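Local atomic coordinates of Lmo0181 protein (Listeria monocytogenes serovar 1/2a, PDB entry 5F7V), a protein that binds the cyclic glucan cycloalternan and, as a substrate-binding protein, probably hands it to an ABC transporter for uptake. Residues D137-K141 with A142-Y146; I252-F255 with D256-D260; N307-A310 with A311-I315; N341-A344 with V345-S348. All blocks are in the same frame, centred on the assembly; numbering follows the deposited sequence.

Contact 1 (D137-K141 with A142-Y146); sequences DLFDK and AGVEY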
# COMPACT_ATOMS: atom_id res chain seq x y z
N ASP A 137 15.24 -8.07 19.02
CA ASP A 137 15.35 -8.82 20.29
C ASP A 137 15.21 -10.31 19.97
O ASP A 137 15.98 -11.13 20.51
CB ASP A 137 14.24 -8.44 21.30
CG ASP A 137 14.36 -7.07 21.92
OD1 ASP A 137 15.15 -6.24 21.45
OD2 ASP A 137 13.67 -6.88 22.95
N LEU A 138 14.25 -10.70 19.14
CA LEU A 138 14.12 -12.09 18.77
C LEU A 138 15.31 -12.63 18.00
O LEU A 138 15.79 -13.74 18.24
CB LEU A 138 12.83 -12.34 17.98
CG LEU A 138 11.51 -12.30 18.76
CD1 LEU A 138 10.34 -12.33 17.80
CD2 LEU A 138 11.44 -13.44 19.78
N PHE A 139 15.83 -11.84 17.07
CA PHE A 139 17.03 -12.26 16.33
C PHE A 139 18.20 -12.49 17.28
O PHE A 139 18.92 -13.50 17.22
CB PHE A 139 17.41 -11.23 15.28
CG PHE A 139 16.71 -11.41 13.95
CD1 PHE A 139 15.36 -11.11 13.77
CD2 PHE A 139 17.42 -11.91 12.87
CE1 PHE A 139 14.77 -11.27 12.54
CE2 PHE A 139 16.81 -12.07 11.62
CZ PHE A 139 15.48 -11.77 11.46
N ASP A 140 18.38 -11.54 18.19
CA ASP A 140 19.53 -11.59 19.12
C ASP A 140 19.41 -12.78 20.06
O ASP A 140 20.40 -13.49 20.32
CB ASP A 140 19.59 -10.31 19.95
CG ASP A 140 20.04 -9.09 19.19
OD1 ASP A 140 20.42 -9.20 18.00
OD2 ASP A 140 20.05 -7.99 19.80
N LYS A 141 18.20 -13.01 20.56
CA LYS A 141 17.96 -14.12 21.47
C LYS A 141 18.32 -15.45 20.83
O LYS A 141 18.91 -16.30 21.47
CB LYS A 141 16.52 -14.13 21.98
CG LYS A 141 16.21 -15.10 23.13
CD LYS A 141 14.70 -15.08 23.42
CE LYS A 141 14.17 -16.15 24.36
NZ LYS A 141 13.28 -15.55 25.39
N ALA A 142 17.97 -15.62 19.57
CA ALA A 142 18.25 -16.84 18.81
C ALA A 142 19.66 -16.90 18.22
O ALA A 142 20.09 -17.95 17.72
CB ALA A 142 17.20 -17.02 17.71
N GLY A 143 20.40 -15.80 18.24
CA GLY A 143 21.70 -15.74 17.58
C GLY A 143 21.64 -15.79 16.06
O GLY A 143 22.50 -16.38 15.40
N VAL A 144 20.60 -15.19 15.50
CA VAL A 144 20.42 -15.11 14.05
C VAL A 144 20.84 -13.73 13.57
O VAL A 144 20.44 -12.70 14.14
CB VAL A 144 18.96 -15.45 13.67
CG1 VAL A 144 18.73 -15.33 12.16
CG2 VAL A 144 18.62 -16.86 14.13
N GLU A 145 21.63 -13.71 12.50
CA GLU A 145 22.04 -12.43 11.90
C GLU A 145 20.85 -11.73 11.23
O GLU A 145 19.96 -12.35 10.67
CB GLU A 145 23.13 -12.68 10.87
CG GLU A 145 24.39 -13.31 11.46
CD GLU A 145 25.06 -12.52 12.56
OE1 GLU A 145 25.00 -11.27 12.57
OE2 GLU A 145 25.71 -13.12 13.46
N TYR A 146 20.83 -10.40 11.31
CA TYR A 146 19.74 -9.59 10.79
C TYR A 146 19.61 -9.70 9.27
O TYR A 146 20.56 -9.93 8.53
CB TYR A 146 19.96 -8.10 11.15
CG TYR A 146 20.12 -7.81 12.62
CD1 TYR A 146 19.52 -8.57 13.62
CD2 TYR A 146 20.86 -6.71 13.04
CE1 TYR A 146 19.68 -8.25 14.96
CE2 TYR A 146 21.01 -6.40 14.36
CZ TYR A 146 20.43 -7.16 15.35
OH TYR A 146 20.60 -6.88 16.69
O HOH W 1 21.61 -11.03 16.15
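F139 and V144 meet where helix 136-142 stops in a Schellman motif, a standard way of ending a helix. V144 N reaches back to F139 O at 2.9 Å. G143, with a positive phi of 68°, reverses the chain, and G143 N donates to D140 O at 3.1 Å. This turn lays V144 against the phenyl ring: CG1 stands anti to the backbone N (chi1 179°) and comes within 3.7 Å of F139 CD2. In the plane of the same ring, at its edge, lies V144 O, facing the weakly positive rim of C-H groups. Y146 then folds back over the helix end. Its edge is directed at the face of F139 in an offset edge-to-face pair, planes 70° apart, while F139 CB sits in the plane of the tyrosine ring, 3.8 Å from Y146 CE1. Near the exposed D140, the phenol is held by a polar bond: Y146 OH donates to D140 OD1 at 2.7 Å, on the syn lone pair, and a water bridges that same OD1 (2.9 Å) to V144 O (2.9 Å). Further out, F139, A142 and V144 pack on L163 of helix 153-163, and the helix end rests on strand 245-251, where L138 and F139 touch A246 and F139 also touches M247. One turn back along the helix, D137 OD1 accepts a hydrogen bond from K264 N.

Contact 2 (I252-F255 with D256-D260); sequences IWLF and DMFQD. With GLC (alpha-D-glucopyranose), chain B; GLC (alpha-D-glucopyranose), chain C; GLC (alpha-D-glucopyranose), chain D.
The cycloalternan pocket takes W253 from a 3-10 turn, and the next residue of the same turn, L254, packs on F258 of the short, weakly bonded helix 255-258. The indole offers one face to the sugars: C1 of the chain B glucose lies 3.5 Å above the plane, over its centre, and C3 of the chain D glucose covers the same system nearer the rim. At the ring edge, W253 NE1 donates to O5 of the chain C glucose at 3.1 Å, nearly straight (167°). Behind, L254 CB rests over the face of the F258 ring, 4.2 Å from its centroid in a CH-pi contact, and L254 O accepts from F258 N at 3.1 Å. Between turn and helix the backbone is hydrated: one water links W253 O to M257 N, another I252 O to D256 N. Q259 bends at chi2 (-65°), bringing NE2 to F255 O at 3.0 Å from above the carbonyl plane; NE2 also bonds P338 O. E237, which touches L254 and F258, itself hydrogen-bonds a glucose. The chemistry is consistent with recognition in two modes, an aromatic platform for the apolar patches of the glucan and a directional N-H to a ring oxygen.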
# COMPACT_ATOMS: atom_id res chain seq x y z
N ILE A 252 5.38 0.87 5.26
CA ILE A 252 5.92 1.97 6.07
C ILE A 252 4.81 2.73 6.79
O ILE A 252 5.07 3.53 7.68
CB ILE A 252 6.81 2.94 5.26
CG1 ILE A 252 6.03 3.74 4.20
CG2 ILE A 252 7.97 2.17 4.63
CD1 ILE A 252 6.86 4.72 3.41
N TRP A 253 3.56 2.52 6.35
CA TRP A 253 2.39 3.08 7.04
C TRP A 253 2.17 2.52 8.42
O TRP A 253 1.34 3.06 9.14
CB TRP A 253 1.09 2.92 6.20
CG TRP A 253 0.84 1.54 5.74
CD1 TRP A 253 0.13 0.56 6.38
CD2 TRP A 253 1.26 0.97 4.49
NE1 TRP A 253 0.12 -0.58 5.65
CE2 TRP A 253 0.79 -0.36 4.47
CE3 TRP A 253 1.97 1.46 3.38
CZ2 TRP A 253 1.04 -1.22 3.38
CZ3 TRP A 253 2.19 0.60 2.31
CH2 TRP A 253 1.75 -0.71 2.31
N LEU A 254 2.92 1.49 8.81
CA LEU A 254 2.84 0.98 10.18
C LEU A 254 3.99 1.47 11.06
O LEU A 254 4.04 1.08 12.22
CB LEU A 254 2.76 -0.55 10.21
CG LEU A 254 1.43 -1.05 9.63
CD1 LEU A 254 1.38 -2.58 9.76
CD2 LEU A 254 0.18 -0.41 10.22
N PHE A 255 4.89 2.30 10.55
CA PHE A 255 5.95 2.80 11.41
C PHE A 255 5.38 3.57 12.61
O PHE A 255 5.91 3.42 13.70
CB PHE A 255 6.87 3.75 10.65
CG PHE A 255 7.85 3.09 9.72
CD1 PHE A 255 7.88 1.71 9.47
CD2 PHE A 255 8.74 3.91 9.01
CE1 PHE A 255 8.78 1.18 8.57
CE2 PHE A 255 9.64 3.38 8.13
CZ PHE A 255 9.64 2.01 7.90
N ASP A 256 4.32 4.36 12.45
CA ASP A 256 3.75 5.06 13.60
C ASP A 256 3.23 4.07 14.65
O ASP A 256 3.55 4.25 15.83
CB ASP A 256 2.63 6.02 13.17
CG ASP A 256 2.05 6.80 14.33
OD1 ASP A 256 2.73 7.75 14.76
OD2 ASP A 256 0.97 6.42 14.85
N MET A 257 2.48 3.04 14.25
CA MET A 257 1.99 2.01 15.18
C MET A 257 3.12 1.43 16.02
O MET A 257 2.99 1.22 17.23
CB MET A 257 1.33 0.88 14.37
CG MET A 257 0.71 -0.27 15.14
SD MET A 257 -0.22 -1.29 13.99
CE MET A 257 -1.69 -0.31 13.68
N PHE A 258 4.24 1.17 15.35
CA PHE A 258 5.32 0.41 15.93
C PHE A 258 6.27 1.28 16.75
O PHE A 258 7.18 0.74 17.36
CB PHE A 258 6.08 -0.37 14.87
CG PHE A 258 5.28 -1.46 14.19
CD1 PHE A 258 4.13 -2.04 14.73
CD2 PHE A 258 5.70 -1.93 12.98
CE1 PHE A 258 3.43 -3.04 14.08
CE2 PHE A 258 5.00 -2.92 12.29
CZ PHE A 258 3.86 -3.48 12.84
N GLN A 259 6.06 2.59 16.83
CA GLN A 259 6.97 3.42 17.64
C GLN A 259 7.04 2.93 19.06
O GLN A 259 8.09 3.02 19.68
CB GLN A 259 6.57 4.91 17.64
CG GLN A 259 6.61 5.56 16.26
CD GLN A 259 8.03 5.62 15.71
OE1 GLN A 259 8.86 6.32 16.24
NE2 GLN A 259 8.32 4.84 14.69
N ASP A 260 5.94 2.42 19.62
CA ASP A 260 5.96 1.96 21.01
C ASP A 260 5.93 0.44 21.09
O ASP A 260 5.56 -0.13 22.13
CB ASP A 260 4.87 2.60 21.86
CG ASP A 260 3.48 2.30 21.39
OD1 ASP A 260 3.29 1.57 20.40
OD2 ASP A 260 2.51 2.85 21.99
C1 GLC B . -1.54 1.41 2.16
C2 GLC B . -1.36 2.54 1.18
C3 GLC B . -2.28 2.36 -0.01
C4 GLC B . -2.11 0.96 -0.61
C5 GLC B . -2.34 -0.10 0.47
C6 GLC B . -2.07 -1.51 -0.03
O2 GLC B . -1.63 3.78 1.85
O3 GLC B . -1.92 3.33 -0.99
O4 GLC B . -3.13 0.79 -1.60
O5 GLC B . -1.41 0.13 1.55
O6 GLC B . -2.15 -2.33 1.16
C1 GLC C . -0.89 -4.52 5.42
C2 GLC C . -1.01 -5.68 6.39
C3 GLC C . -2.36 -5.72 7.08
C4 GLC C . -2.73 -4.37 7.64
C5 GLC C . -2.64 -3.30 6.57
C6 GLC C . -2.81 -1.95 7.25
O2 GLC C . -0.73 -6.93 5.75
O3 GLC C . -2.49 -6.75 8.05
O4 GLC C . -4.03 -4.40 8.23
O5 GLC C . -1.31 -3.29 6.04
O6 GLC C . -2.73 -0.85 6.33
C1 GLC D . -3.97 -0.59 5.66
C2 GLC D . -3.63 -0.23 4.22
C3 GLC D . -2.90 1.10 4.13
C4 GLC D . -3.75 2.16 4.81
C5 GLC D . -3.95 1.74 6.27
C6 GLC D . -4.73 2.78 7.07
O2 GLC D . -2.84 -1.27 3.66
O3 GLC D . -2.82 1.51 2.77
O4 GLC D . -3.15 3.46 4.68
O5 GLC D . -4.64 0.49 6.29
O6 GLC D . -6.08 2.75 6.62
O HOH W 2 3.41 5.27 9.89
O HOH W 3 0.96 3.33 11.89

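Contact 3 (N307-A310 with A311-I315); sequences NEEA and AKIRI
N307 O accepts from A311 N at 3.0 Å, and E308, E309 and A310 pass the same i to i+4 pattern on to K312, I313 and R314, all in regular helical geometry. N307 is the N-cap of helix 308-316, and the two segments make up most of that helix. With CG anti to the backbone N (chi1 -179°), the asparagine turns OD1 back over the opening turn, where A310 N donates to it at 3.1 Å in the amide plane, on a lone pair; E309 N adds a weak, strongly bent bond to the same oxygen. Two N-H groups at the helix start thus share one acceptor. On the outer side the aliphatic part of K312 runs out past the preceding turn, its CG 3.3 Å from E308 O. I313 occupies a separate, buried flank facing E31 and M32 of helix 27-39; its CG1 is 3.3 Å from E309 O, and its CD1 meets E309 OE2 at 3.7 Å, an apolar tip beside a carboxylate. R314 forms a salt bridge with E125, donates to W319 O and makes a cation-pi contact with the W319 ring. The helix lies between helix 27-39, touched by E309, I313 and R314, and helix 327-335, touched by E308, A311, K312 and I315. K312 has acidic neighbours without direct ion pairing, for its NZ remains 4.7 Å from E308 OE2. E309 is joined to it through solvent instead: a single water donates to E309 OE1 at 3.0 Å and accepts from K312 NZ at 3.1 Å.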
# COMPACT_ATOMS: atom_id res chain seq x y z
N ASN A 307 1.32 21.41 -0.34
CA ASN A 307 1.61 22.43 0.67
C ASN A 307 2.76 22.00 1.59
O ASN A 307 2.77 20.88 2.08
CB ASN A 307 0.33 22.72 1.45
CG ASN A 307 0.54 23.76 2.49
OD1 ASN A 307 1.04 23.47 3.59
ND2 ASN A 307 0.15 24.98 2.17
N GLU A 308 3.71 22.89 1.83
CA GLU A 308 4.91 22.54 2.60
C GLU A 308 4.61 22.27 4.07
O GLU A 308 5.22 21.40 4.68
CB GLU A 308 5.95 23.63 2.48
CG GLU A 308 6.65 23.62 1.14
CD GLU A 308 8.10 24.10 1.27
OE1 GLU A 308 8.48 25.11 0.67
OE2 GLU A 308 8.87 23.46 2.02
N GLU A 309 3.66 23.01 4.63
CA GLU A 309 3.28 22.75 6.01
C GLU A 309 2.66 21.35 6.11
O GLU A 309 2.94 20.62 7.07
CB GLU A 309 2.40 23.89 6.57
CG GLU A 309 1.68 23.66 7.91
CD GLU A 309 2.58 23.55 9.12
OE1 GLU A 309 3.82 23.73 9.04
OE2 GLU A 309 2.00 23.25 10.21
N ALA A 310 1.81 20.97 5.17
CA ALA A 310 1.26 19.62 5.16
C ALA A 310 2.37 18.57 5.06
O ALA A 310 2.34 17.58 5.77
CB ALA A 310 0.26 19.44 4.06
N ALA A 311 3.37 18.83 4.22
CA ALA A 311 4.47 17.88 4.02
C ALA A 311 5.27 17.76 5.31
O ALA A 311 5.64 16.67 5.67
CB ALA A 311 5.36 18.28 2.85
N LYS A 312 5.49 18.88 5.99
CA LYS A 312 6.24 18.82 7.25
C LYS A 312 5.48 18.06 8.33
O LYS A 312 6.12 17.33 9.10
CB LYS A 312 6.52 20.23 7.75
CG LYS A 312 7.56 20.92 6.90
CD LYS A 312 7.55 22.41 7.14
CE LYS A 312 8.78 23.08 6.55
NZ LYS A 312 8.65 24.56 6.61
N ILE A 313 4.16 18.20 8.39
CA ILE A 313 3.34 17.43 9.32
C ILE A 313 3.44 15.94 9.01
O ILE A 313 3.59 15.13 9.92
CB ILE A 313 1.88 17.90 9.29
CG1 ILE A 313 1.72 19.32 9.87
CG2 ILE A 313 0.97 16.94 10.03
CD1 ILE A 313 0.41 19.96 9.45
N ARG A 314 3.35 15.62 7.73
CA ARG A 314 3.40 14.24 7.29
C ARG A 314 4.72 13.60 7.72
O ARG A 314 4.73 12.49 8.21
CB ARG A 314 3.23 14.22 5.77
CG ARG A 314 3.16 12.81 5.27
CD ARG A 314 2.71 12.72 3.84
NE ARG A 314 1.32 13.08 3.63
CZ ARG A 314 0.29 12.26 3.74
NH1 ARG A 314 -0.90 12.74 3.43
NH2 ARG A 314 0.44 10.99 4.11
N ILE A 315 5.82 14.28 7.42
CA ILE A 315 7.15 13.83 7.78
C ILE A 315 7.27 13.64 9.29
O ILE A 315 7.75 12.61 9.77
CB ILE A 315 8.22 14.78 7.20
CG1 ILE A 315 8.33 14.71 5.68
CG2 ILE A 315 9.57 14.56 7.89
CD1 ILE A 315 8.99 13.47 5.10
O HOH W 4 5.78 25.33 7.39

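Contact 4 (N341-A344 with V345-S348); sequences NREA and VFES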
# COMPACT_ATOMS: atom_id res chain seq x y z
N ASN A 341 17.16 2.15 10.07
CA ASN A 341 17.57 2.01 8.66
C ASN A 341 16.55 2.59 7.70
O ASN A 341 16.04 1.91 6.82
CB ASN A 341 17.83 0.55 8.37
CG ASN A 341 18.48 0.34 7.03
OD1 ASN A 341 19.16 1.24 6.51
ND2 ASN A 341 18.29 -0.83 6.44
N ARG A 342 16.26 3.88 7.90
CA ARG A 342 15.35 4.63 7.05
C ARG A 342 15.79 4.59 5.57
O ARG A 342 14.92 4.59 4.68
CB ARG A 342 15.24 6.08 7.54
CG ARG A 342 14.69 6.30 8.95
CD ARG A 342 13.25 5.91 9.00
NE ARG A 342 12.61 6.08 10.31
CZ ARG A 342 11.61 6.91 10.58
NH1 ARG A 342 11.14 7.72 9.65
NH2 ARG A 342 11.04 6.87 11.78
N GLU A 343 17.10 4.48 5.32
CA GLU A 343 17.56 4.40 3.93
C GLU A 343 17.00 3.20 3.20
O GLU A 343 16.86 3.29 1.98
CB GLU A 343 19.08 4.49 3.79
CG GLU A 343 19.68 5.85 4.03
CD GLU A 343 19.47 6.93 2.97
OE1 GLU A 343 18.70 6.76 1.98
OE2 GLU A 343 20.11 8.00 3.17
N ALA A 344 16.63 2.12 3.88
CA ALA A 344 16.02 0.99 3.18
C ALA A 344 14.76 1.39 2.44
O ALA A 344 14.45 0.81 1.40
CB ALA A 344 15.68 -0.15 4.14
N VAL A 345 14.00 2.36 2.94
CA VAL A 345 12.78 2.80 2.29
C VAL A 345 13.12 3.37 0.91
O VAL A 345 12.44 3.08 -0.07
CB VAL A 345 12.07 3.84 3.18
CG1 VAL A 345 10.85 4.42 2.47
CG2 VAL A 345 11.67 3.29 4.55
N PHE A 346 14.15 4.21 0.86
CA PHE A 346 14.54 4.83 -0.41
C PHE A 346 15.32 3.87 -1.29
O PHE A 346 15.12 3.89 -2.50
CB PHE A 346 15.29 6.14 -0.11
CG PHE A 346 14.44 7.08 0.66
CD1 PHE A 346 13.49 7.84 0.02
CD2 PHE A 346 14.55 7.12 2.03
CE1 PHE A 346 12.67 8.68 0.78
CE2 PHE A 346 13.73 7.93 2.80
CZ PHE A 346 12.81 8.72 2.15
N GLU A 347 16.17 3.03 -0.70
CA GLU A 347 16.89 2.03 -1.52
C GLU A 347 15.89 1.14 -2.25
O GLU A 347 16.13 0.75 -3.41
CB GLU A 347 17.75 1.16 -0.62
CG GLU A 347 18.96 1.89 -0.08
CD GLU A 347 19.57 1.21 1.15
OE1 GLU A 347 19.04 0.19 1.63
OE2 GLU A 347 20.61 1.75 1.60
N SER A 348 14.76 0.83 -1.62
CA SER A 348 13.76 -0.06 -2.22
C SER A 348 13.18 0.50 -3.51
O SER A 348 12.77 -0.29 -4.35
CB SER A 348 12.65 -0.34 -1.20
OG SER A 348 13.07 -1.07 -0.07
O HOH W 5 19.54 -1.36 3.75
O HOH W 6 21.00 1.37 4.51
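E347 lies back along the turn before it on the short helix 343-347, and its side chain can be followed atom by atom over E343 and A344. At its root, E347 N donates to E343 O at 2.8 Å. CB is 3.5 Å from that same oxygen, CG is closer at 3.3 Å, and CD is again 3.5 Å away. Because CG sits beside the backbone N (chi1 -72°) and the chain is extended beyond it, the carboxylate is carried back toward the start of the helix. There OE1 meets A344 CA at 3.5 Å and OE2 meets E343 CB at 3.8 Å. The tip is tied to N341 by solvent: one water lies between OE1 and N341 ND2, another between OE2 and N341 OD1, so two waters lie between the amide and the carboxylate. N341 ND2 is also bonded to V267 O, which steadies the amide in its turn. On another flank the F346 ring slants past R342 O, while R342 sends its guanidinium away to P338, P339 and N318. V345 and F346 join the helix to Y333 of helix 327-335 and L321 of strand 321-322, and V345 O accepts from N129 ND2. A344 O is gripped twice by one residue: S348 OG donates at 2.8 Å and S348 N at 3.0 Å, arriving from opposite faces of the carbonyl plane.

All four contacts are local helix ends or turns, yet their chemistry follows their place. Contact 1 lies farthest from the chain centre, about 28 Å, and closes a helix with a glycine turn and an aromatic pair. Contact 3 opens a helix with an asparagine cap, solvent on one flank and interior on the other. Contact 2 is the one that touches sugar, mixing indole stacking with apolar packing. Contact 4 packs directly against it: V345 CG2 lies 3.9 Å from I252 CG2. Both lean on helix 327-335, which also flanks contact 3. Waters bridge backbone in contact 2, two charged side chains in contact 3, a carboxylate and an amide in contact 4, and a carboxylate and a backbone carbonyl in contact 1.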